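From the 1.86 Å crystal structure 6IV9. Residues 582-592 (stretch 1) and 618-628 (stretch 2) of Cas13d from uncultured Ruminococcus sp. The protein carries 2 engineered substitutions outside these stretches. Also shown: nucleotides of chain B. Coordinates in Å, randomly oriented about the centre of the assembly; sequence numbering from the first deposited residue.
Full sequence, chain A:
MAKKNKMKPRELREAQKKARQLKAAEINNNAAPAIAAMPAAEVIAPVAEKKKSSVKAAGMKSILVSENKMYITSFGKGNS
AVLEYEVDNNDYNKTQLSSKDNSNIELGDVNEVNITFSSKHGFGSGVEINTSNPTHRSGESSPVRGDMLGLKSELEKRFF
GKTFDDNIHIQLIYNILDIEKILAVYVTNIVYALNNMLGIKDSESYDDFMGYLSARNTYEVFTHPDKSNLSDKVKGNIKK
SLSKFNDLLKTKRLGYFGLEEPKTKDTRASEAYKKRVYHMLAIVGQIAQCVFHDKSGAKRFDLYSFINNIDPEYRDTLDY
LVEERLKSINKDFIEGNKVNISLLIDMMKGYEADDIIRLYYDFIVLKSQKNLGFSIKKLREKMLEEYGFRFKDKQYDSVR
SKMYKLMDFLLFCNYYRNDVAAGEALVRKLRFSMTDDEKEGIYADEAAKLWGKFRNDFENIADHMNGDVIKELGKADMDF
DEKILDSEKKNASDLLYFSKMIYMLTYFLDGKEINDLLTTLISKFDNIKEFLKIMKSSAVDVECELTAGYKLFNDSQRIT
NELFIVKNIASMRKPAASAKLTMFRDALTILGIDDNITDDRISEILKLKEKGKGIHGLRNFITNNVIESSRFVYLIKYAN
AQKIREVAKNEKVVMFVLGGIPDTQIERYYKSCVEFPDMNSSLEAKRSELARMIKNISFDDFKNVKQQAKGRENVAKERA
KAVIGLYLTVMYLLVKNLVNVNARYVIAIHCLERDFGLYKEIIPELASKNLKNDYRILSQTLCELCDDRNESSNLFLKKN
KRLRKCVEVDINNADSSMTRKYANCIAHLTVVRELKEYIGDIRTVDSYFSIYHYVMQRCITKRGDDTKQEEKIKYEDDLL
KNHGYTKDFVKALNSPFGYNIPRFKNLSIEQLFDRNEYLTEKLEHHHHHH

Stretch 1 (582-592) TMFRDALTILG
Stretch 2 618-628: LRNFITNNVIE

Residues 582-591 and 618-627 are the C-terminal parts of two helices that cross at 73°, with an axial closest approach of 9.9 Å. Ala 587 and Val 626 mark the crossing, their CA atoms 6.0 Å apart; the small side chain of Ala 587 points toward the second helix. The first helix keeps regular i to i+4 hydrogen bonding through Gly 592 N, which donates to Leu 588 O (3.0 Å); Gly 592 itself leaves helical phi/psi with phi 124° and psi 116°, angles that would jam a CB against the preceding carbonyl. The second widens into a pi-type turn at 623-627: Ile 622 O accepts from both Val 626 N (2.9 Å) and Ile 627 N (3.2 Å), and Val 626 adopts phi/psi -120/-61.

No hydrogen bond joins the stretches; the contact, mostly apolar, buries 425 Å² summed over both sides. Ala 587 CB lies 3.5 Å from Val 626 CG1 and 3.6 Å from Ile 622 CG2. Ile 622 (m, m) is a knob among Phe 584, Ala 587, Leu 588 and Leu 591, its CD1 4.0 Å from Leu 591 CD2. Phe 584 (chi1 m, chi2 -66°) reciprocates, inserting among Arg 619, Ile 622, Thr 623 and Ile 627. Ile 627 (m, t) places CD1 over one ring face, 3.8 Å from the centroid of the Phe 584 ring, a CH-pi contact; the same CD1 is 4.0 Å from Met 583 CB. Thr 623 OG1 meets the ring edge, 3.4 Å from Phe 584 CE1, while the aliphatic Arg 619 CG approaches Phe 584 CZ at 3.5 Å.

Several polar side chains bond within their own helix, and Asn 620 also bonds to the nucleotides of chain B. Thr 623 OG1 donates to Arg 619 O (2.9 Å), and Thr 589 OG1 to Arg 585 O (2.6 Å), both m rotamers folding back on their helices. Arg 619 (t, t, p, chi4 180°) donates through NE (3.2 Å) and NH2 (3.1 Å) to Asn 620 OD1; Asn 620 ND2, on the same amide, donates to A50 OP2 (2.7 Å) and A49 OP1 (3.0 Å).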

# COMPACT_ATOMS: atom_id res chain seq x y z
N THR A 582 7.65 -19.27 20.37
CA THR A 582 7.26 -17.86 20.52
C THR A 582 5.92 -17.63 19.82
O THR A 582 5.12 -16.90 20.34
CB THR A 582 8.31 -16.93 19.90
OG1 THR A 582 9.47 -17.00 20.72
CG2 THR A 582 7.84 -15.50 19.85
N MET A 583 5.74 -18.22 18.66
CA MET A 583 4.48 -18.06 17.91
C MET A 583 3.31 -18.69 18.67
O MET A 583 2.25 -18.12 18.69
CB MET A 583 4.62 -18.68 16.53
CG MET A 583 5.65 -17.95 15.71
SD MET A 583 6.03 -18.81 14.21
CE MET A 583 7.28 -17.70 13.58
N PHE A 584 3.54 -19.85 19.27
CA PHE A 584 2.47 -20.52 20.05
C PHE A 584 2.11 -19.65 21.24
O PHE A 584 0.96 -19.52 21.56
CB PHE A 584 2.88 -21.94 20.44
CG PHE A 584 2.84 -22.89 19.28
CD1 PHE A 584 1.65 -23.22 18.68
CD2 PHE A 584 4.00 -23.42 18.76
CE1 PHE A 584 1.61 -24.06 17.59
CE2 PHE A 584 3.96 -24.28 17.68
CZ PHE A 584 2.77 -24.60 17.10
N ARG A 585 3.11 -19.06 21.88
CA ARG A 585 2.79 -18.15 23.00
C ARG A 585 1.98 -16.97 22.47
O ARG A 585 1.04 -16.59 23.12
CB ARG A 585 4.06 -17.68 23.71
CG ARG A 585 3.79 -16.57 24.72
CD ARG A 585 5.00 -16.11 25.48
NE ARG A 585 5.49 -17.10 26.42
CZ ARG A 585 5.02 -17.26 27.64
NH1 ARG A 585 4.08 -16.48 28.11
NH2 ARG A 585 5.50 -18.23 28.39
N ASP A 586 2.36 -16.43 21.32
CA ASP A 586 1.62 -15.28 20.74
C ASP A 586 0.17 -15.70 20.48
O ASP A 586 -0.70 -14.97 20.84
CB ASP A 586 2.28 -14.79 19.45
CG ASP A 586 3.56 -14.01 19.63
OD1 ASP A 586 3.79 -13.53 20.74
OD2 ASP A 586 4.30 -13.90 18.68
N ALA A 587 -0.03 -16.88 19.90
CA ALA A 587 -1.40 -17.35 19.59
C ALA A 587 -2.23 -17.59 20.85
O ALA A 587 -3.33 -17.09 20.91
CB ALA A 587 -1.33 -18.58 18.73
N LEU A 588 -1.71 -18.29 21.83
CA LEU A 588 -2.49 -18.53 23.07
C LEU A 588 -2.78 -17.21 23.77
O LEU A 588 -3.86 -17.05 24.23
CB LEU A 588 -1.70 -19.47 23.98
CG LEU A 588 -1.96 -20.95 23.76
CD1 LEU A 588 -1.75 -21.34 22.31
CD2 LEU A 588 -1.12 -21.80 24.68
N THR A 589 -1.82 -16.30 23.83
CA THR A 589 -1.99 -14.99 24.50
C THR A 589 -3.06 -14.15 23.81
O THR A 589 -3.84 -13.54 24.49
CB THR A 589 -0.65 -14.24 24.55
OG1 THR A 589 0.32 -15.07 25.16
CG2 THR A 589 -0.74 -12.93 25.28
N ILE A 590 -3.08 -14.12 22.48
CA ILE A 590 -4.11 -13.30 21.78
C ILE A 590 -5.51 -13.86 22.07
O ILE A 590 -6.42 -13.08 22.09
CB ILE A 590 -3.80 -13.09 20.28
CG1 ILE A 590 -4.28 -11.72 19.81
CG2 ILE A 590 -4.32 -14.20 19.40
CD1 ILE A 590 -3.77 -11.34 18.46
N LEU A 591 -5.64 -15.17 22.15
CA LEU A 591 -6.94 -15.82 22.46
C LEU A 591 -7.35 -15.50 23.90
O LEU A 591 -8.51 -15.21 24.13
CB LEU A 591 -6.78 -17.32 22.26
CG LEU A 591 -7.28 -17.89 20.94
CD1 LEU A 591 -7.60 -16.86 19.89
CD2 LEU A 591 -6.39 -18.99 20.42
N GLY A 592 -6.39 -15.51 24.81
CA GLY A 592 -6.62 -15.26 26.24
C GLY A 592 -6.11 -16.43 27.07
O GLY A 592 -6.63 -17.51 26.93
N LEU A 618 -4.33 -30.26 18.70
CA LEU A 618 -4.49 -28.88 19.21
C LEU A 618 -3.40 -27.98 18.62
O LEU A 618 -3.71 -26.88 18.23
CB LEU A 618 -4.45 -28.92 20.73
CG LEU A 618 -4.69 -27.58 21.42
CD1 LEU A 618 -5.99 -26.96 20.95
CD2 LEU A 618 -4.68 -27.75 22.91
N ARG A 619 -2.17 -28.48 18.56
CA ARG A 619 -1.07 -27.66 18.00
C ARG A 619 -1.41 -27.33 16.55
O ARG A 619 -1.28 -26.20 16.16
CB ARG A 619 0.22 -28.47 18.04
CG ARG A 619 1.44 -27.78 17.45
CD ARG A 619 2.54 -28.76 17.11
NE ARG A 619 2.21 -29.60 15.98
CZ ARG A 619 2.99 -30.55 15.50
NH1 ARG A 619 4.18 -30.76 16.04
NH2 ARG A 619 2.60 -31.27 14.48
N ASN A 620 -1.85 -28.33 15.80
CA ASN A 620 -2.20 -28.15 14.38
C ASN A 620 -3.37 -27.17 14.24
O ASN A 620 -3.34 -26.36 13.35
CB ASN A 620 -2.45 -29.49 13.71
CG ASN A 620 -1.20 -30.35 13.68
OD1 ASN A 620 -0.10 -29.86 13.85
ND2 ASN A 620 -1.37 -31.63 13.45
N PHE A 621 -4.36 -27.28 15.11
CA PHE A 621 -5.53 -26.38 15.03
C PHE A 621 -5.08 -24.94 15.25
O PHE A 621 -5.49 -24.10 14.50
CB PHE A 621 -6.58 -26.79 16.06
CG PHE A 621 -7.80 -25.90 16.08
CD1 PHE A 621 -8.82 -26.10 15.17
CD2 PHE A 621 -7.91 -24.87 16.98
CE1 PHE A 621 -9.94 -25.28 15.18
CE2 PHE A 621 -9.03 -24.05 16.98
CZ PHE A 621 -10.04 -24.27 16.08
N ILE A 622 -4.26 -24.69 16.26
CA ILE A 622 -3.75 -23.32 16.56
C ILE A 622 -2.88 -22.83 15.39
O ILE A 622 -2.97 -21.68 15.04
CB ILE A 622 -2.98 -23.31 17.89
CG1 ILE A 622 -3.90 -23.66 19.06
CG2 ILE A 622 -2.29 -21.99 18.13
CD1 ILE A 622 -4.85 -22.56 19.41
N THR A 623 -2.04 -23.70 14.86
CA THR A 623 -1.18 -23.29 13.73
C THR A 623 -2.03 -22.90 12.52
O THR A 623 -1.82 -21.84 11.98
CB THR A 623 -0.27 -24.45 13.33
OG1 THR A 623 0.59 -24.76 14.42
CG2 THR A 623 0.53 -24.15 12.09
N ASN A 624 -2.97 -23.75 12.13
CA ASN A 624 -3.81 -23.49 10.94
C ASN A 624 -4.71 -22.26 11.11
O ASN A 624 -4.87 -21.55 10.16
CB ASN A 624 -4.75 -24.64 10.63
CG ASN A 624 -4.03 -25.89 10.20
OD1 ASN A 624 -2.81 -25.90 10.15
ND2 ASN A 624 -4.77 -26.92 9.89
N ASN A 625 -5.30 -22.08 12.28
CA ASN A 625 -6.31 -21.01 12.46
C ASN A 625 -5.76 -19.72 13.06
O ASN A 625 -6.44 -18.73 12.97
CB ASN A 625 -7.48 -21.54 13.28
CG ASN A 625 -8.18 -22.62 12.51
OD1 ASN A 625 -8.91 -22.33 11.58
ND2 ASN A 625 -7.88 -23.86 12.83
N VAL A 626 -4.61 -19.77 13.70
CA VAL A 626 -4.12 -18.50 14.31
C VAL A 626 -2.77 -18.11 13.71
O VAL A 626 -2.70 -17.09 13.08
CB VAL A 626 -4.06 -18.60 15.84
CG1 VAL A 626 -3.66 -17.29 16.47
CG2 VAL A 626 -5.38 -19.09 16.41
N ILE A 627 -1.77 -18.96 13.89
CA ILE A 627 -0.39 -18.64 13.44
C ILE A 627 -0.36 -18.42 11.93
O ILE A 627 0.30 -17.51 11.52
CB ILE A 627 0.60 -19.74 13.88
CG1 ILE A 627 0.69 -19.84 15.40
CG2 ILE A 627 1.95 -19.51 13.23
CD1 ILE A 627 1.46 -21.02 15.91
N GLU A 628 -1.11 -19.19 11.16
CA GLU A 628 -1.09 -19.06 9.68
C GLU A 628 -2.05 -17.98 9.18
O GLU A 628 -2.18 -17.84 7.99
CB GLU A 628 -1.33 -20.41 9.01
CG GLU A 628 -0.19 -21.38 9.22
CD GLU A 628 -0.29 -22.67 8.42
OE1 GLU A 628 -1.30 -22.87 7.74
OE2 GLU A 628 0.64 -23.47 8.50
P A B 49 -4.05 -32.65 11.47
OP1 A B 49 -4.07 -32.83 12.91
OP2 A B 49 -3.89 -31.30 10.78
O5' A B 49 -2.89 -33.52 10.78
C5' A B 49 -2.80 -34.95 11.05
C4' A B 49 -1.67 -35.54 10.25
O4' A B 49 -1.97 -35.42 8.85
C3' A B 49 -0.29 -34.89 10.43
O3' A B 49 0.34 -35.45 11.57
C2' A B 49 0.39 -35.19 9.11
O2' A B 49 0.85 -36.52 9.04
C1' A B 49 -0.79 -35.13 8.14
N9 A B 49 -0.93 -33.84 7.50
C8 A B 49 -1.72 -32.77 7.84
N7 A B 49 -1.60 -31.75 7.03
C5 A B 49 -0.64 -32.16 6.12
C6 A B 49 -0.04 -31.52 5.02
N6 A B 49 -0.35 -30.29 4.63
N1 A B 49 0.89 -32.22 4.32
C2 A B 49 1.19 -33.46 4.71
N3 A B 49 0.71 -34.16 5.74
C4 A B 49 -0.22 -33.45 6.40
P A B 50 1.28 -34.59 12.51
OP1 A B 50 1.53 -35.35 13.74
OP2 A B 50 0.69 -33.23 12.68
O5' A B 50 2.53 -34.34 11.58
C5' A B 50 3.46 -35.39 11.33
C4' A B 50 4.54 -34.89 10.42
O4' A B 50 3.97 -34.61 9.12
C3' A B 50 5.20 -33.55 10.79
O3' A B 50 6.10 -33.52 11.91
C2' A B 50 5.84 -33.18 9.45
O2' A B 50 7.14 -33.72 9.33
C1' A B 50 4.79 -33.68 8.44
N9 A B 50 3.94 -32.60 7.93
C8 A B 50 2.83 -32.05 8.50
N7 A B 50 2.34 -31.03 7.83
C5 A B 50 3.20 -30.90 6.75
C6 A B 50 3.23 -30.01 5.67
N6 A B 50 2.32 -29.05 5.48
N1 A B 50 4.22 -30.15 4.76
C2 A B 50 5.13 -31.12 4.95
N3 A B 50 5.21 -32.01 5.93
C4 A B 50 4.20 -31.85 6.81